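Local coordinates for protein protease (Penicillium cyclopium, PDB 5Z6O) that hydrolyses peptide bonds as a subtilisin-type serine protease related to proteinase K, probably cleaving casein, gelatin and collagen type IV, at residues A[105-117]-A[135-149]. Numbering follows the deposited sequence. Where two conformers were deposited one is given.
Sequences SGTNSQVIAGMDW and MSLGGAYSRAMNDAA. With PMS (phenylmethanesulfonic acid), chain C.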
# COMPACT_ATOMS: atom_id res chain seq x y z
N SER A 105 0.90 -9.14 -15.78
CA SER A 105 2.25 -8.90 -16.25
C SER A 105 2.35 -7.54 -16.94
O SER A 105 1.37 -6.98 -17.45
CB SER A 105 2.67 -10.01 -17.22
OG SER A 105 1.90 -9.96 -18.41
N GLY A 106 3.57 -7.02 -16.95
CA GLY A 106 3.92 -5.84 -17.73
C GLY A 106 5.42 -5.67 -17.74
O GLY A 106 6.12 -6.18 -16.87
N THR A 107 5.91 -4.96 -18.75
CA THR A 107 7.34 -4.76 -18.85
C THR A 107 7.77 -3.62 -17.94
O THR A 107 6.97 -2.78 -17.55
CB THR A 107 7.74 -4.43 -20.27
OG1 THR A 107 7.25 -3.12 -20.57
CG2 THR A 107 7.12 -5.42 -21.21
N ASN A 108 9.06 -3.60 -17.61
CA ASN A 108 9.60 -2.52 -16.79
C ASN A 108 9.35 -1.16 -17.42
O ASN A 108 9.05 -0.19 -16.73
CB ASN A 108 11.10 -2.71 -16.55
CG ASN A 108 11.36 -3.67 -15.42
OD1 ASN A 108 10.46 -4.36 -14.95
ND2 ASN A 108 12.60 -3.73 -14.98
N SER A 109 9.46 -1.05 -18.75
CA SER A 109 9.29 0.29 -19.29
C SER A 109 7.85 0.79 -19.14
O SER A 109 7.64 1.98 -18.88
CB SER A 109 9.74 0.34 -20.76
OG SER A 109 8.82 -0.37 -21.54
N GLN A 110 6.85 -0.11 -19.23
CA GLN A 110 5.45 0.31 -19.02
C GLN A 110 5.21 0.76 -17.59
O GLN A 110 4.46 1.72 -17.33
CB GLN A 110 4.45 -0.84 -19.28
CG GLN A 110 4.52 -1.54 -20.59
CD GLN A 110 3.49 -2.66 -20.69
OE1 GLN A 110 2.94 -3.16 -19.67
NE2 GLN A 110 3.19 -3.06 -21.92
N VAL A 111 5.80 0.03 -16.63
CA VAL A 111 5.67 0.42 -15.22
C VAL A 111 6.30 1.78 -14.99
O VAL A 111 5.73 2.66 -14.32
CB VAL A 111 6.31 -0.64 -14.31
CG1 VAL A 111 6.31 -0.17 -12.85
CG2 VAL A 111 5.59 -1.96 -14.45
N ILE A 112 7.53 1.97 -15.51
CA ILE A 112 8.21 3.23 -15.27
C ILE A 112 7.44 4.38 -15.89
O ILE A 112 7.37 5.47 -15.31
CB ILE A 112 9.67 3.15 -15.78
CG1 ILE A 112 10.44 2.14 -14.93
CG2 ILE A 112 10.34 4.54 -15.76
CD1 ILE A 112 11.80 1.83 -15.42
N ALA A 113 6.87 4.16 -17.09
CA ALA A 113 6.04 5.19 -17.72
C ALA A 113 4.86 5.58 -16.84
O ALA A 113 4.50 6.77 -16.74
CB ALA A 113 5.55 4.70 -19.10
N GLY A 114 4.25 4.61 -16.15
CA GLY A 114 3.16 4.95 -15.24
C GLY A 114 3.63 5.74 -14.02
O GLY A 114 2.97 6.69 -13.58
N MET A 115 4.80 5.36 -13.48
CA MET A 115 5.37 6.10 -12.35
C MET A 115 5.66 7.54 -12.73
O MET A 115 5.36 8.48 -11.96
CB MET A 115 6.66 5.42 -11.88
CG MET A 115 6.43 3.99 -11.43
SD MET A 115 7.95 3.07 -11.20
CE MET A 115 8.63 3.96 -9.83
N ASP A 116 6.26 7.73 -13.92
CA ASP A 116 6.55 9.07 -14.42
C ASP A 116 5.28 9.89 -14.59
O ASP A 116 5.25 11.09 -14.23
CB ASP A 116 7.31 8.97 -15.75
CG ASP A 116 8.78 8.59 -15.59
OD1 ASP A 116 9.30 8.48 -14.45
OD2 ASP A 116 9.42 8.40 -16.64
N TRP A 117 4.23 9.28 -15.14
CA TRP A 117 2.96 9.99 -15.29
C TRP A 117 2.44 10.47 -13.94
O TRP A 117 1.99 11.61 -13.80
CB TRP A 117 1.92 9.09 -15.96
CG TRP A 117 0.61 9.77 -16.11
CD1 TRP A 117 0.15 10.44 -17.21
CD2 TRP A 117 -0.43 9.88 -15.11
NE1 TRP A 117 -1.11 10.98 -16.95
CE2 TRP A 117 -1.48 10.64 -15.67
CE3 TRP A 117 -0.56 9.41 -13.80
CZ2 TRP A 117 -2.65 10.95 -14.96
CZ3 TRP A 117 -1.74 9.71 -13.09
CH2 TRP A 117 -2.75 10.47 -13.67
N MET A 135 2.97 0.44 -4.78
CA MET A 135 3.47 -0.45 -5.84
C MET A 135 3.45 -1.87 -5.29
O MET A 135 4.37 -2.27 -4.59
CB MET A 135 4.88 -0.09 -6.32
CG MET A 135 4.83 1.14 -7.23
SD MET A 135 6.46 1.42 -8.06
CE MET A 135 6.63 -0.01 -9.11
N SER A 136 2.40 -2.60 -5.58
CA SER A 136 2.30 -4.00 -5.14
C SER A 136 2.73 -4.92 -6.25
O SER A 136 1.96 -5.72 -6.73
CB SER A 136 0.88 -4.31 -4.69
OG SER A 136 0.58 -3.71 -3.43
N LEU A 137 3.92 -4.71 -6.77
CA LEU A 137 4.48 -5.52 -7.83
C LEU A 137 5.98 -5.48 -7.66
O LEU A 137 6.53 -4.63 -6.95
CB LEU A 137 4.08 -5.02 -9.22
CG LEU A 137 4.42 -3.55 -9.51
CD1 LEU A 137 5.84 -3.36 -10.04
CD2 LEU A 137 3.40 -2.96 -10.51
N GLY A 138 6.66 -6.42 -8.28
CA GLY A 138 8.08 -6.53 -8.03
C GLY A 138 8.66 -7.46 -9.06
O GLY A 138 7.93 -8.16 -9.77
N GLY A 139 9.97 -7.47 -9.14
CA GLY A 139 10.58 -8.34 -10.11
C GLY A 139 12.04 -8.43 -9.83
O GLY A 139 12.50 -8.06 -8.76
N ALA A 140 12.76 -8.97 -10.81
CA ALA A 140 14.19 -9.14 -10.67
C ALA A 140 14.85 -7.78 -10.53
O ALA A 140 14.29 -6.74 -10.90
CB ALA A 140 14.77 -9.89 -11.87
N TYR A 141 16.05 -7.79 -9.97
CA TYR A 141 16.80 -6.56 -9.77
C TYR A 141 16.94 -5.79 -11.07
O TYR A 141 17.23 -6.36 -12.13
CB TYR A 141 18.18 -6.88 -9.23
CG TYR A 141 18.99 -5.64 -9.09
CD1 TYR A 141 18.86 -4.85 -7.97
CD2 TYR A 141 19.85 -5.21 -10.11
CE1 TYR A 141 19.60 -3.68 -7.84
CE2 TYR A 141 20.56 -4.03 -9.99
CZ TYR A 141 20.44 -3.28 -8.85
OH TYR A 141 21.13 -2.11 -8.67
N SER A 142 16.73 -4.48 -10.99
CA SER A 142 16.86 -3.60 -12.15
C SER A 142 17.31 -2.23 -11.66
O SER A 142 16.59 -1.58 -10.89
CB SER A 142 15.53 -3.49 -12.91
OG SER A 142 15.60 -2.44 -13.85
N ARG A 143 18.51 -1.79 -12.09
CA ARG A 143 18.96 -0.45 -11.72
C ARG A 143 17.97 0.61 -12.21
O ARG A 143 17.68 1.57 -11.49
CB ARG A 143 20.38 -0.18 -12.28
CG ARG A 143 20.88 1.25 -12.09
CD ARG A 143 21.07 1.58 -10.61
NE ARG A 143 21.43 2.99 -10.45
CZ ARG A 143 22.69 3.44 -10.44
NH1 ARG A 143 22.93 4.73 -10.31
NH2 ARG A 143 23.72 2.59 -10.59
N ALA A 144 17.42 0.43 -13.41
CA ALA A 144 16.50 1.43 -13.96
C ALA A 144 15.23 1.52 -13.11
O ALA A 144 14.73 2.62 -12.84
CB ALA A 144 16.13 1.07 -15.39
N MET A 145 14.68 0.39 -12.71
CA MET A 145 13.51 0.42 -11.84
C MET A 145 13.83 1.06 -10.49
O MET A 145 13.04 1.85 -9.95
CB MET A 145 12.95 -0.99 -11.70
CG MET A 145 11.83 -1.12 -10.67
SD MET A 145 10.39 -0.26 -11.34
CE MET A 145 10.13 -1.23 -12.80
N ASN A 146 15.00 0.75 -9.90
CA ASN A 146 15.38 1.38 -8.64
C ASN A 146 15.57 2.89 -8.79
O ASN A 146 15.17 3.65 -7.91
CB ASN A 146 16.65 0.76 -8.08
CG ASN A 146 16.39 -0.56 -7.38
OD1 ASN A 146 15.31 -1.14 -7.50
ND2 ASN A 146 17.36 -1.01 -6.62
N ASP A 147 16.18 3.34 -9.91
CA ASP A 147 16.31 4.78 -10.15
C ASP A 147 14.94 5.45 -10.25
O ASP A 147 14.76 6.58 -9.75
CB ASP A 147 17.06 5.07 -11.44
CG ASP A 147 18.53 4.71 -11.37
OD1 ASP A 147 19.05 4.53 -10.24
OD2 ASP A 147 19.13 4.60 -12.46
N ALA A 148 14.02 4.82 -10.98
CA ALA A 148 12.69 5.41 -11.14
C ALA A 148 12.00 5.54 -9.78
O ALA A 148 11.36 6.56 -9.50
CB ALA A 148 11.86 4.55 -12.08
N ALA A 149 12.09 4.49 -8.96
CA ALA A 149 11.48 4.54 -7.62
C ALA A 149 12.09 5.64 -6.76
O ALA A 149 11.37 6.40 -6.05
CB ALA A 149 11.62 3.20 -6.93
C PMS C . 1.89 -9.61 -6.52
S PMS C . 0.97 -9.57 -4.96
C1 PMS C . 3.39 -9.36 -6.28
C2 PMS C . 3.84 -8.50 -5.28
C3 PMS C . 5.21 -8.30 -5.10
C4 PMS C . 6.13 -8.95 -5.91
C5 PMS C . 5.67 -9.80 -6.90
C6 PMS C . 4.31 -10.02 -7.08
O2S PMS C . -0.34 -10.29 -5.06
O1S PMS C . 1.68 -10.32 -3.87
O HOH W 1 12.83 -6.50 -13.55
O HOH W 2 10.05 8.25 -11.61
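Asn108 ND2 donates to a water 3.1 Å away, and the same water donates a hydrogen bond to Ala140 O, bridging the first turn of helix 108-117 to the chain ahead of helix 143-149. A second water joins the helices further along, donating to Asp116 OD1 at 2.9 Å and to Ala148 O. Asn108 ND2 also lies against Ser142, whose OG is 3.5 Å away. That hydroxyl N-caps helix 143-149 by accepting from Met145 N in a nearly straight bond of 3.2 Å (170° at the hydrogen). Between these polar ends the contact is apolar. Met145 is a knob in a hole lined by Asn108, Val111, Ile112 and Met115: its chain leaves anti to the backbone N (chi1 173°), then bends at both chi2 and chi3, which carries CE over a face of the Asn108 amide, 3.8 Å from CG. Met145 runs past Ile112 in the opposite direction, while Ile112 CG2 rests on Ala148 CB at 4.0 Å. Deeper in, the sulfur of Met115 lies against those of both Met135 and Met145. Met115 crosses Met135 at about a right angle, and a bend at chi3 lays its CE against the backbone of Ala149, 3.6 Å from N. Val111 CG1 meets Met135 CE and approaches Leu137 CD1. The two short helical segments run nearly parallel, 10° apart, with axes 10.3 Å from each other, as the helices of consecutive beta-alpha-beta crossovers (93-98 to 131-135, then 131-135 to 157-162) on one side of the parallel subtilase sheet. After strand 131-135, Ser136 enters the phenylmethanesulfonic acid pocket, with the inhibitor ring beside Gly138. Met135 packs on Val41 of strand 37-42, and Met145 touches Ser174 of strand 173-174, which pairs with strand 139-140.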